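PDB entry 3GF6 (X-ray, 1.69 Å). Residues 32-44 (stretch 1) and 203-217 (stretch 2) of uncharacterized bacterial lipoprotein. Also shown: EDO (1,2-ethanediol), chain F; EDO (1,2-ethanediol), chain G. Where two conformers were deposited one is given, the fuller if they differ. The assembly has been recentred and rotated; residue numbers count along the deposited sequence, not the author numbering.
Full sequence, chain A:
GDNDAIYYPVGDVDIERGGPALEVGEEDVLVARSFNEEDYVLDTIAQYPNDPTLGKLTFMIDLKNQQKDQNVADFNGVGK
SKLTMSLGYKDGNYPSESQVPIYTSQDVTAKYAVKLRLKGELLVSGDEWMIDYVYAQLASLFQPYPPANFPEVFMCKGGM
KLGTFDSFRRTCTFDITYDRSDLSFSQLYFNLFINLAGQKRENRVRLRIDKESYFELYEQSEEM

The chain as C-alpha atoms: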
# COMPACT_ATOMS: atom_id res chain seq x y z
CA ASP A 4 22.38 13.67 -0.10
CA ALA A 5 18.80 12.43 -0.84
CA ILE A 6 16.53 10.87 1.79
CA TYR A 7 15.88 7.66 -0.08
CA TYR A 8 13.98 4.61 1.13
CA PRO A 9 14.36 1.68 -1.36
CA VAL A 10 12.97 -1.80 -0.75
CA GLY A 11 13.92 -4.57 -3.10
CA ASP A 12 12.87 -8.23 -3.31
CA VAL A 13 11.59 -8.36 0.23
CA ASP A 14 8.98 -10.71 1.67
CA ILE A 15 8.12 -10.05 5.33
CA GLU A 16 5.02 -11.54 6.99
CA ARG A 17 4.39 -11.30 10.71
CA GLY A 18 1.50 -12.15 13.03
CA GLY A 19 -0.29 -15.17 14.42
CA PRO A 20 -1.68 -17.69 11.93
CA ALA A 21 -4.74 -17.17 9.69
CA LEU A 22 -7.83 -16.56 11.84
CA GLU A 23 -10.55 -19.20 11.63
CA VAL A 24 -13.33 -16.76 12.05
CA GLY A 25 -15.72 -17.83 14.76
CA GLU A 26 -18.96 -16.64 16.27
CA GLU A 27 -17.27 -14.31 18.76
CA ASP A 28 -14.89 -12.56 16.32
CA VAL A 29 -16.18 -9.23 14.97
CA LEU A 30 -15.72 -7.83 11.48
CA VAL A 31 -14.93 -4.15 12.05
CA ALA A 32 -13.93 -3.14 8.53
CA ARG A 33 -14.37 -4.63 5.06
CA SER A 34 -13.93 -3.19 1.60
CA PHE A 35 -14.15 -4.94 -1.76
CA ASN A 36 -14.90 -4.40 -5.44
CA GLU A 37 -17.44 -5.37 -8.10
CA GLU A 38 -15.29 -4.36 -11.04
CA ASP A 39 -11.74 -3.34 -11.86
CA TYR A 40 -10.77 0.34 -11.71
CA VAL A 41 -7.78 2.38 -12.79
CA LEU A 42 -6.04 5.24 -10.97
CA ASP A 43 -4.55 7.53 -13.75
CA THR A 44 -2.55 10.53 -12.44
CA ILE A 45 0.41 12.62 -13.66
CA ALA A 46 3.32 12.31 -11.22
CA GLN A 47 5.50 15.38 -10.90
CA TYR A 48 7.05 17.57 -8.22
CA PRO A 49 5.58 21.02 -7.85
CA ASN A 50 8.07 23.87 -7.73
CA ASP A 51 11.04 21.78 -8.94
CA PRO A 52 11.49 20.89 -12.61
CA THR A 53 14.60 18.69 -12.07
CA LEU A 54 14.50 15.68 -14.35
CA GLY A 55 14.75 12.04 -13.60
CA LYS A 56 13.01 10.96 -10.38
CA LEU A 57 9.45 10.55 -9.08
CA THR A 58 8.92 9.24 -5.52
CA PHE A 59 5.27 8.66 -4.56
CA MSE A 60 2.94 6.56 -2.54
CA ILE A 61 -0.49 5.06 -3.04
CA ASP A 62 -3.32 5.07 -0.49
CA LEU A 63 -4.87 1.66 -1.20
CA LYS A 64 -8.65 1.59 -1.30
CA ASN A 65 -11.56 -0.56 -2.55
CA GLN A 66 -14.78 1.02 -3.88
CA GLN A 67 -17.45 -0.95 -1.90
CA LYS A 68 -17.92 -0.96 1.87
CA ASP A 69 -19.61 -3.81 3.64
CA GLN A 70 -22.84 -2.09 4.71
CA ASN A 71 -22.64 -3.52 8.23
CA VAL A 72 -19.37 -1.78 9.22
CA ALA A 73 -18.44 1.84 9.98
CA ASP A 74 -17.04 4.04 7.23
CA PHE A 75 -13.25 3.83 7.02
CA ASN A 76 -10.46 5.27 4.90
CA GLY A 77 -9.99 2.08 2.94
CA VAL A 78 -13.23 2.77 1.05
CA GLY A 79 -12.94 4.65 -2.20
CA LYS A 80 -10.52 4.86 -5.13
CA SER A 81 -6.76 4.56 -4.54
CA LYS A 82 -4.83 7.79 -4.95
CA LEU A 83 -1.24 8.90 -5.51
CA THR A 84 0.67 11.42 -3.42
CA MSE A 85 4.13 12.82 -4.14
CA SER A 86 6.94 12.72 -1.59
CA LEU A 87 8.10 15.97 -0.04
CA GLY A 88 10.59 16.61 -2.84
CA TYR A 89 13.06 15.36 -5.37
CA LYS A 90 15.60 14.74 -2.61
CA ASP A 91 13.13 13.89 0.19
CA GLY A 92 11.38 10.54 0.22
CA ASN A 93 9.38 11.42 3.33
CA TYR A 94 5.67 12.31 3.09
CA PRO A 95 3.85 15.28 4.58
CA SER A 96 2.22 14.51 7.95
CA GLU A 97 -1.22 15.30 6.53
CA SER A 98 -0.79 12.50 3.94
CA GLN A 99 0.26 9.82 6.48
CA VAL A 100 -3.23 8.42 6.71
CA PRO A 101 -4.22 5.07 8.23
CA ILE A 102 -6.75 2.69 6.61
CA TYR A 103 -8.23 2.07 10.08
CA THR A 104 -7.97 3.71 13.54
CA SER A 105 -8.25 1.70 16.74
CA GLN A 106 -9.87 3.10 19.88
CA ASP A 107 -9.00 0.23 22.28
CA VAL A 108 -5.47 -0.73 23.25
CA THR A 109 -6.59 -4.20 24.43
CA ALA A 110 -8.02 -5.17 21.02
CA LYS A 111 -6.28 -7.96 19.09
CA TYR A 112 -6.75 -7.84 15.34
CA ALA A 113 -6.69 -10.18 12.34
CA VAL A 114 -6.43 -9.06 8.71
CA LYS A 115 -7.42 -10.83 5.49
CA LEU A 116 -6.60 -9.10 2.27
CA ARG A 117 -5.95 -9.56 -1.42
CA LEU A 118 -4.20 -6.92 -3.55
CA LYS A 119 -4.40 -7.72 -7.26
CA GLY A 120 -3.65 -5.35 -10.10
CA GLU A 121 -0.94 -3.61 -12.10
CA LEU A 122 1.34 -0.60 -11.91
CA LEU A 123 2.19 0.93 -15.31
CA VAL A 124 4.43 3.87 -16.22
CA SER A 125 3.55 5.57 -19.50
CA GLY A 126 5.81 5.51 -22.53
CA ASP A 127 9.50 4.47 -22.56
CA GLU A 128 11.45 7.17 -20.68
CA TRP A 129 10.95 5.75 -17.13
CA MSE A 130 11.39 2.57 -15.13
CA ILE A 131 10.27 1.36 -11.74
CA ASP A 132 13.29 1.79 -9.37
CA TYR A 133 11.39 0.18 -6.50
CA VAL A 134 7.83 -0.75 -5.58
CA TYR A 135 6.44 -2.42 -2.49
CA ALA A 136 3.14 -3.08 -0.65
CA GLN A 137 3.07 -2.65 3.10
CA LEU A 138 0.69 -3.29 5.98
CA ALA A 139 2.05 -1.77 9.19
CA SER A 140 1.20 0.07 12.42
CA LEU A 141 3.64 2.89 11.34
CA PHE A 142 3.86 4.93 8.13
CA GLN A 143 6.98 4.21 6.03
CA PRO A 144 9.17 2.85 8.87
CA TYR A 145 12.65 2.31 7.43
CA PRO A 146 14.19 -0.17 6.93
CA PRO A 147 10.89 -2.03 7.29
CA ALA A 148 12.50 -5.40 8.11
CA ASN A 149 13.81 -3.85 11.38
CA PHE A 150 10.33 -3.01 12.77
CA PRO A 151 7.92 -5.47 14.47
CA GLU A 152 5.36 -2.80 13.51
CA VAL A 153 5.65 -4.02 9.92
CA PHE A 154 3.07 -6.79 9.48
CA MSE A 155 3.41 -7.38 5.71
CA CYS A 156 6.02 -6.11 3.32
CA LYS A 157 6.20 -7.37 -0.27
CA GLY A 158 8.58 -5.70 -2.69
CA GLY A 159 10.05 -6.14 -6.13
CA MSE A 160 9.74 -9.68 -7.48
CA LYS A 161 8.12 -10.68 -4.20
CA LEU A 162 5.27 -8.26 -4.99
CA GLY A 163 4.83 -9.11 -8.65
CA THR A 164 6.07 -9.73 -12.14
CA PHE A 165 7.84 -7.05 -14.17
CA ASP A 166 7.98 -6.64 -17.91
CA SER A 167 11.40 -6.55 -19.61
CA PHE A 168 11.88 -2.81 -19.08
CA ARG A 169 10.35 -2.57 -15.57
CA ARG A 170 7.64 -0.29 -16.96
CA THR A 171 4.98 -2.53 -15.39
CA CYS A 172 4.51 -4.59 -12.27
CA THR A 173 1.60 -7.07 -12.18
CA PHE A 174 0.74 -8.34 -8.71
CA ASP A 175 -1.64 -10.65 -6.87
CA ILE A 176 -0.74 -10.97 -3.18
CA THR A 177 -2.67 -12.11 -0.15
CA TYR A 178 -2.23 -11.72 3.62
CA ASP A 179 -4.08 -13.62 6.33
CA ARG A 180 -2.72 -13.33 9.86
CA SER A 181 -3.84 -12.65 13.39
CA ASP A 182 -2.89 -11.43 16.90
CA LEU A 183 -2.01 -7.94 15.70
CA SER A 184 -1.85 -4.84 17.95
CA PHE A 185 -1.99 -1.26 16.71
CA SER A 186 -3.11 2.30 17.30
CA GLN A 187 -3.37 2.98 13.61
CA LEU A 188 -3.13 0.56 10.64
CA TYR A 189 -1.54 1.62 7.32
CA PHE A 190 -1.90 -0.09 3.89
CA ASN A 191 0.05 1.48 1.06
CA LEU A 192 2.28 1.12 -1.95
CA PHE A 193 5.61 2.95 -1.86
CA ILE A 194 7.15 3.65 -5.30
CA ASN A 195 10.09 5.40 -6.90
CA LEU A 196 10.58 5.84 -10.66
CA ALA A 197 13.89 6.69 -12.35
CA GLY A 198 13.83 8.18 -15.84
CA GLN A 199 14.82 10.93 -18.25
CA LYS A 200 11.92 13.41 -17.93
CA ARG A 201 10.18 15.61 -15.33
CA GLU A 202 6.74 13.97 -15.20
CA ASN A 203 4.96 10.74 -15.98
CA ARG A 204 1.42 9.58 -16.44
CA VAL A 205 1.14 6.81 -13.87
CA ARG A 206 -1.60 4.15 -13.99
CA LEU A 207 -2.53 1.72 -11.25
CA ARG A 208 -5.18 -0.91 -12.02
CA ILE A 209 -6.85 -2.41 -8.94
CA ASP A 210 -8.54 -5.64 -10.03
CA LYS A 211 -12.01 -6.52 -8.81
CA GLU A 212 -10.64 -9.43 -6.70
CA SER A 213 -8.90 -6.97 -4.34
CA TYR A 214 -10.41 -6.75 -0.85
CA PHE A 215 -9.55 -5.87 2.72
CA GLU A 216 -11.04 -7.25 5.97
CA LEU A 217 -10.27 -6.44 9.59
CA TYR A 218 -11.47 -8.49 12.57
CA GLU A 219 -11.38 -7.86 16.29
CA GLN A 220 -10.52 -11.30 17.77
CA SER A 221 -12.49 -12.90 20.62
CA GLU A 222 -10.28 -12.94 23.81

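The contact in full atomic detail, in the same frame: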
# COMPACT_ATOMS: atom_id res chain seq x y z
N ALA A 32 -14.08 -3.85 9.81
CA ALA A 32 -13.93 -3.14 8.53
C ALA A 32 -13.80 -4.18 7.40
O ALA A 32 -13.19 -5.27 7.57
CB ALA A 32 -12.73 -2.16 8.53
N ARG A 33 -14.43 -3.84 6.29
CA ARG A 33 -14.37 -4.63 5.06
C ARG A 33 -14.66 -3.74 3.88
O ARG A 33 -15.66 -2.99 3.86
CB ARG A 33 -15.37 -5.80 5.11
CG ARG A 33 -15.58 -6.52 3.75
CD ARG A 33 -16.35 -7.83 3.90
NE ARG A 33 -16.53 -8.42 2.58
CZ ARG A 33 -17.66 -8.44 1.88
NH1 ARG A 33 -18.79 -7.93 2.37
NH2 ARG A 33 -17.67 -8.99 0.68
N SER A 34 -13.75 -3.81 2.91
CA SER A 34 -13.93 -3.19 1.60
C SER A 34 -13.64 -4.21 0.51
O SER A 34 -12.82 -5.12 0.69
CB SER A 34 -13.04 -1.95 1.44
OG SER A 34 -11.66 -2.29 1.45
N PHE A 35 -14.29 -4.04 -0.63
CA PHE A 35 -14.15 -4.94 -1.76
C PHE A 35 -14.57 -4.23 -3.04
O PHE A 35 -14.82 -3.01 -3.05
CB PHE A 35 -14.94 -6.23 -1.52
CG PHE A 35 -16.41 -6.03 -1.34
CD1 PHE A 35 -16.91 -5.70 -0.09
CD2 PHE A 35 -17.29 -6.20 -2.40
CE1 PHE A 35 -18.31 -5.51 0.09
CE2 PHE A 35 -18.67 -6.03 -2.23
CZ PHE A 35 -19.17 -5.69 -0.98
N ASN A 36 -14.63 -4.99 -4.13
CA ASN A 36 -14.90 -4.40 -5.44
C ASN A 36 -15.82 -5.30 -6.26
O ASN A 36 -15.81 -6.52 -6.09
CB ASN A 36 -13.60 -4.23 -6.21
CG ASN A 36 -12.62 -3.24 -5.57
OD1 ASN A 36 -12.73 -2.00 -5.73
ND2 ASN A 36 -11.63 -3.78 -4.90
N GLU A 37 -16.58 -4.67 -7.16
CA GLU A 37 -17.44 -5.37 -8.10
C GLU A 37 -16.90 -5.32 -9.51
O GLU A 37 -17.35 -6.06 -10.38
CB GLU A 37 -18.86 -4.79 -8.07
CG GLU A 37 -19.57 -5.00 -6.72
CD GLU A 37 -20.95 -4.35 -6.68
OE1 GLU A 37 -21.49 -4.05 -7.75
OE2 GLU A 37 -21.47 -4.12 -5.58
N GLU A 38 -15.95 -4.44 -9.75
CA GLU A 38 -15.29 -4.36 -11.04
C GLU A 38 -13.90 -3.78 -10.84
O GLU A 38 -13.56 -3.23 -9.77
CB GLU A 38 -16.09 -3.48 -11.99
CG GLU A 38 -16.22 -2.08 -11.56
CD GLU A 38 -17.14 -1.26 -12.48
OE1 GLU A 38 -17.66 -1.82 -13.45
OE2 GLU A 38 -17.35 -0.05 -12.22
N ASP A 39 -13.08 -3.94 -11.87
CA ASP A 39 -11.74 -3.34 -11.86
C ASP A 39 -11.86 -1.82 -11.93
O ASP A 39 -12.81 -1.26 -12.51
CB ASP A 39 -10.92 -3.72 -13.10
CG ASP A 39 -10.70 -5.21 -13.28
OD1 ASP A 39 -10.93 -6.06 -12.40
OD2 ASP A 39 -10.29 -5.53 -14.41
N TYR A 40 -10.85 -1.13 -11.44
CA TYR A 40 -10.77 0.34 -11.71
C TYR A 40 -9.33 0.78 -11.91
O TYR A 40 -8.40 0.04 -11.57
CB TYR A 40 -11.47 1.14 -10.63
CG TYR A 40 -10.74 1.24 -9.30
CD1 TYR A 40 -9.81 2.26 -9.09
CD2 TYR A 40 -10.97 0.33 -8.28
CE1 TYR A 40 -9.15 2.37 -7.90
CE2 TYR A 40 -10.32 0.44 -7.09
CZ TYR A 40 -9.38 1.46 -6.90
OH TYR A 40 -8.71 1.59 -5.71
N VAL A 41 -9.14 1.95 -12.51
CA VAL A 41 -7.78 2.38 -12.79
C VAL A 41 -7.52 3.79 -12.26
O VAL A 41 -8.21 4.74 -12.65
CB VAL A 41 -7.52 2.32 -14.29
CG1 VAL A 41 -6.10 2.82 -14.62
CG2 VAL A 41 -7.72 0.86 -14.82
N LEU A 42 -6.56 3.93 -11.34
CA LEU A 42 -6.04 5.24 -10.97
C LEU A 42 -5.15 5.74 -12.14
O LEU A 42 -4.32 4.95 -12.61
CB LEU A 42 -5.25 5.14 -9.67
CG LEU A 42 -4.42 6.32 -9.18
CD1 LEU A 42 -5.22 7.66 -9.09
CD2 LEU A 42 -3.80 5.90 -7.81
N ASP A 43 -5.28 7.00 -12.58
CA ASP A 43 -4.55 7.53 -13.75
C ASP A 43 -4.23 9.01 -13.42
O ASP A 43 -5.13 9.84 -13.43
CB ASP A 43 -5.45 7.40 -14.99
CG ASP A 43 -4.76 7.70 -16.28
OD1 ASP A 43 -3.72 8.37 -16.26
OD2 ASP A 43 -5.32 7.29 -17.33
N THR A 44 -2.97 9.28 -13.09
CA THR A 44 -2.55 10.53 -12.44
C THR A 44 -1.16 10.89 -12.96
O THR A 44 -0.31 10.02 -13.05
CB THR A 44 -2.46 10.34 -10.88
OG1 THR A 44 -3.77 10.11 -10.32
CG2 THR A 44 -1.81 11.56 -10.21
N ASN A 203 5.46 11.92 -15.30
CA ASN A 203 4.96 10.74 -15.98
C ASN A 203 3.50 10.49 -15.67
O ASN A 203 3.05 10.72 -14.55
CB ASN A 203 5.73 9.48 -15.61
CG ASN A 203 5.40 8.33 -16.57
OD1 ASN A 203 4.93 7.26 -16.12
ND2 ASN A 203 5.58 8.57 -17.90
N ARG A 204 2.79 9.97 -16.65
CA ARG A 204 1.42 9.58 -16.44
C ARG A 204 1.44 8.20 -15.85
O ARG A 204 1.78 7.24 -16.52
CB ARG A 204 0.70 9.57 -17.77
CG ARG A 204 -0.75 9.17 -17.68
CD ARG A 204 -1.26 8.72 -18.99
NE ARG A 204 -2.64 8.28 -18.89
CZ ARG A 204 -3.34 7.87 -19.95
NH1 ARG A 204 -2.81 7.89 -21.18
NH2 ARG A 204 -4.58 7.47 -19.79
N VAL A 205 1.07 8.08 -14.58
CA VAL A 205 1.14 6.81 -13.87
C VAL A 205 -0.26 6.17 -13.78
O VAL A 205 -1.26 6.83 -13.41
CB VAL A 205 1.69 6.99 -12.43
CG1 VAL A 205 1.70 5.66 -11.66
CG2 VAL A 205 3.13 7.60 -12.47
N ARG A 206 -0.34 4.88 -14.11
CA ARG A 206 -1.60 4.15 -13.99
C ARG A 206 -1.47 3.02 -13.00
O ARG A 206 -0.43 2.36 -12.95
CB ARG A 206 -2.06 3.66 -15.36
CG ARG A 206 -2.73 4.76 -16.17
CD ARG A 206 -3.29 4.31 -17.46
NE ARG A 206 -2.26 3.76 -18.31
CZ ARG A 206 -2.48 3.01 -19.38
NH1 ARG A 206 -3.72 2.70 -19.78
NH2 ARG A 206 -1.44 2.56 -20.07
N LEU A 207 -2.49 2.82 -12.17
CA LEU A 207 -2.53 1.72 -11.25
C LEU A 207 -3.90 1.09 -11.41
O LEU A 207 -4.91 1.69 -10.98
CB LEU A 207 -2.29 2.14 -9.78
CG LEU A 207 -2.26 1.00 -8.74
CD1 LEU A 207 -0.97 0.16 -9.00
CD2 LEU A 207 -2.31 1.48 -7.31
N ARG A 208 -3.94 -0.10 -12.00
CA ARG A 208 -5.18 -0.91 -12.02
C ARG A 208 -5.33 -1.71 -10.73
O ARG A 208 -4.41 -2.39 -10.30
CB ARG A 208 -5.23 -1.84 -13.22
CG ARG A 208 -6.57 -2.59 -13.31
CD ARG A 208 -6.64 -3.50 -14.50
NE ARG A 208 -5.65 -4.56 -14.48
CZ ARG A 208 -4.54 -4.62 -15.23
NH1 ARG A 208 -4.23 -3.65 -16.09
NH2 ARG A 208 -3.73 -5.67 -15.12
N ILE A 209 -6.50 -1.58 -10.09
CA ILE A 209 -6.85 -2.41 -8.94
C ILE A 209 -7.95 -3.34 -9.47
O ILE A 209 -9.03 -2.87 -9.92
CB ILE A 209 -7.38 -1.59 -7.76
CG1 ILE A 209 -6.28 -0.64 -7.25
CG2 ILE A 209 -7.97 -2.51 -6.66
CD1 ILE A 209 -5.00 -1.36 -6.65
N ASP A 210 -7.63 -4.63 -9.48
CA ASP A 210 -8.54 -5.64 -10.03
C ASP A 210 -9.66 -5.88 -9.03
O ASP A 210 -9.51 -5.73 -7.80
CB ASP A 210 -7.83 -6.96 -10.34
CG ASP A 210 -6.93 -6.88 -11.59
OD1 ASP A 210 -6.80 -5.84 -12.22
OD2 ASP A 210 -6.30 -7.90 -11.92
N LYS A 211 -10.78 -6.33 -9.58
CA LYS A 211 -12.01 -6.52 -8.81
C LYS A 211 -11.86 -7.54 -7.66
O LYS A 211 -12.62 -7.48 -6.72
CB LYS A 211 -13.16 -6.91 -9.75
CG LYS A 211 -13.23 -8.34 -10.15
CD LYS A 211 -14.34 -8.57 -11.18
CE LYS A 211 -13.79 -8.95 -12.54
NZ LYS A 211 -13.03 -10.25 -12.51
N GLU A 212 -10.89 -8.45 -7.75
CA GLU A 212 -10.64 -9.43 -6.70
C GLU A 212 -10.04 -8.82 -5.43
O GLU A 212 -10.03 -9.46 -4.40
CB GLU A 212 -9.68 -10.52 -7.19
CG GLU A 212 -10.24 -11.46 -8.27
CD GLU A 212 -10.23 -10.91 -9.68
OE1 GLU A 212 -9.71 -9.82 -9.99
OE2 GLU A 212 -10.80 -11.61 -10.51
N SER A 213 -9.53 -7.59 -5.49
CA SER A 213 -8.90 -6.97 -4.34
C SER A 213 -9.94 -6.72 -3.26
O SER A 213 -11.07 -6.32 -3.55
CB SER A 213 -8.19 -5.69 -4.72
OG SER A 213 -7.22 -5.88 -5.74
N TYR A 214 -9.56 -6.99 -2.02
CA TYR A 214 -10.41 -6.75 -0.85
C TYR A 214 -9.57 -6.61 0.41
O TYR A 214 -8.41 -7.04 0.46
CB TYR A 214 -11.44 -7.88 -0.64
CG TYR A 214 -10.88 -9.14 -0.06
CD1 TYR A 214 -10.84 -9.33 1.32
CD2 TYR A 214 -10.39 -10.14 -0.89
CE1 TYR A 214 -10.32 -10.50 1.88
CE2 TYR A 214 -9.88 -11.32 -0.37
CZ TYR A 214 -9.83 -11.48 1.02
OH TYR A 214 -9.37 -12.64 1.54
N PHE A 215 -10.20 -6.08 1.44
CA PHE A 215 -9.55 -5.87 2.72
C PHE A 215 -10.56 -6.12 3.81
O PHE A 215 -11.64 -5.56 3.76
CB PHE A 215 -9.07 -4.41 2.81
CG PHE A 215 -8.49 -4.06 4.13
CD1 PHE A 215 -7.15 -4.32 4.39
CD2 PHE A 215 -9.29 -3.57 5.15
CE1 PHE A 215 -6.62 -4.03 5.65
CE2 PHE A 215 -8.77 -3.31 6.41
CZ PHE A 215 -7.45 -3.53 6.66
N GLU A 216 -10.20 -6.94 4.80
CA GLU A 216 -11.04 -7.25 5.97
C GLU A 216 -10.23 -7.13 7.24
O GLU A 216 -9.08 -7.56 7.27
CB GLU A 216 -11.60 -8.67 5.93
CG GLU A 216 -12.49 -8.90 4.75
CD GLU A 216 -13.00 -10.33 4.63
OE1 GLU A 216 -12.58 -11.21 5.39
OE2 GLU A 216 -13.85 -10.55 3.76
N LEU A 217 -10.87 -6.59 8.27
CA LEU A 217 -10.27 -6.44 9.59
C LEU A 217 -11.24 -6.97 10.67
O LEU A 217 -12.40 -6.56 10.73
CB LEU A 217 -9.96 -4.97 9.89
CG LEU A 217 -9.30 -4.65 11.23
CD1 LEU A 217 -7.92 -5.33 11.40
CD2 LEU A 217 -9.17 -3.11 11.38
C1 EDO F . -3.96 -0.60 -18.65
O1 EDO F . -3.55 -1.98 -18.62
C2 EDO F . -4.58 -0.24 -17.31
O2 EDO F . -5.53 -1.24 -16.89
C1 EDO G . -6.41 -13.52 2.43
O1 EDO G . -6.68 -13.32 1.04
C2 EDO G . -6.41 -15.03 2.67
O2 EDO G . -7.60 -15.41 3.37
O HOH W 1 -14.22 -9.29 1.21
O HOH W 2 -13.27 -7.67 -4.16
O HOH W 3 -10.29 -8.70 -12.63
O HOH W 4 -8.02 -7.06 -14.91

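Two antiparallel strand pairs, 32-35 with 214-217 and 40-44 with 203-209, join the two stretches, which lie more than 150 residues apart and bury 1180 Å² between them, both sides summed. At the apolar centre the Tyr-40 ring lies against Ile-209: CE2 of Tyr-40 is 3.6 Å from CB of Ile-209, which sits over the ring face in a CH-pi contact. On the same side of the sheet Leu-42 CB meets Leu-207 CB at 4.2 Å, and in the other strand pair Ala-32 CB meets Leu-217 CB, also at 4.2 Å. These residues are directly paired, so their side chains leave the sheet side by side.

The backbone sets this register. Tyr-40 and Ile-209 exchange two hydrogen bonds, N to O, each 2.9 Å; Leu-42 with Leu-207 and Ser-34 with Phe-215 repeat the motif. At Ala-32 it is uneven: Leu-217 N to Ala-32 O is 2.8 Å, but Ala-32 N to Leu-217 O is weak at 3.3 Å.

Between the ladders the chains are held by side chains. Asn-36 ND2 donates to Ser-213 O (2.9 Å), while Asp-39 OD1 accepts from Lys-211 N (2.8 Å), tying the loop of stretch 1 to the type I turn Asp-210 to Ser-213. Water 2 accepts from Asn-36 N (3.0 Å) and its O lies 2.6 Å from Lys-211 O and 2.7 Å from Ser-213 O.

The other face, that of Arg-33, Glu-216, Arg-208 and Asp-43, is mostly charged, with Val-41 among them. Asp-43 grips Arg-204 in a two-pronged salt bridge, Arg-204 NE to Asp-43 OD1 at 2.8 Å and Arg-204 NH2 to Asp-43 OD2 at 2.6 Å, the carboxylate approaching the guanidinium edge. Arg-33 NE and Glu-216 OE2 form a long salt bridge, 3.6 Å, reinforced by water 1, which accepts from the former and donates to the latter. Beside Val-41, Arg-208 NH1 donates to O2 of the chain F ethanediol (2.9 Å).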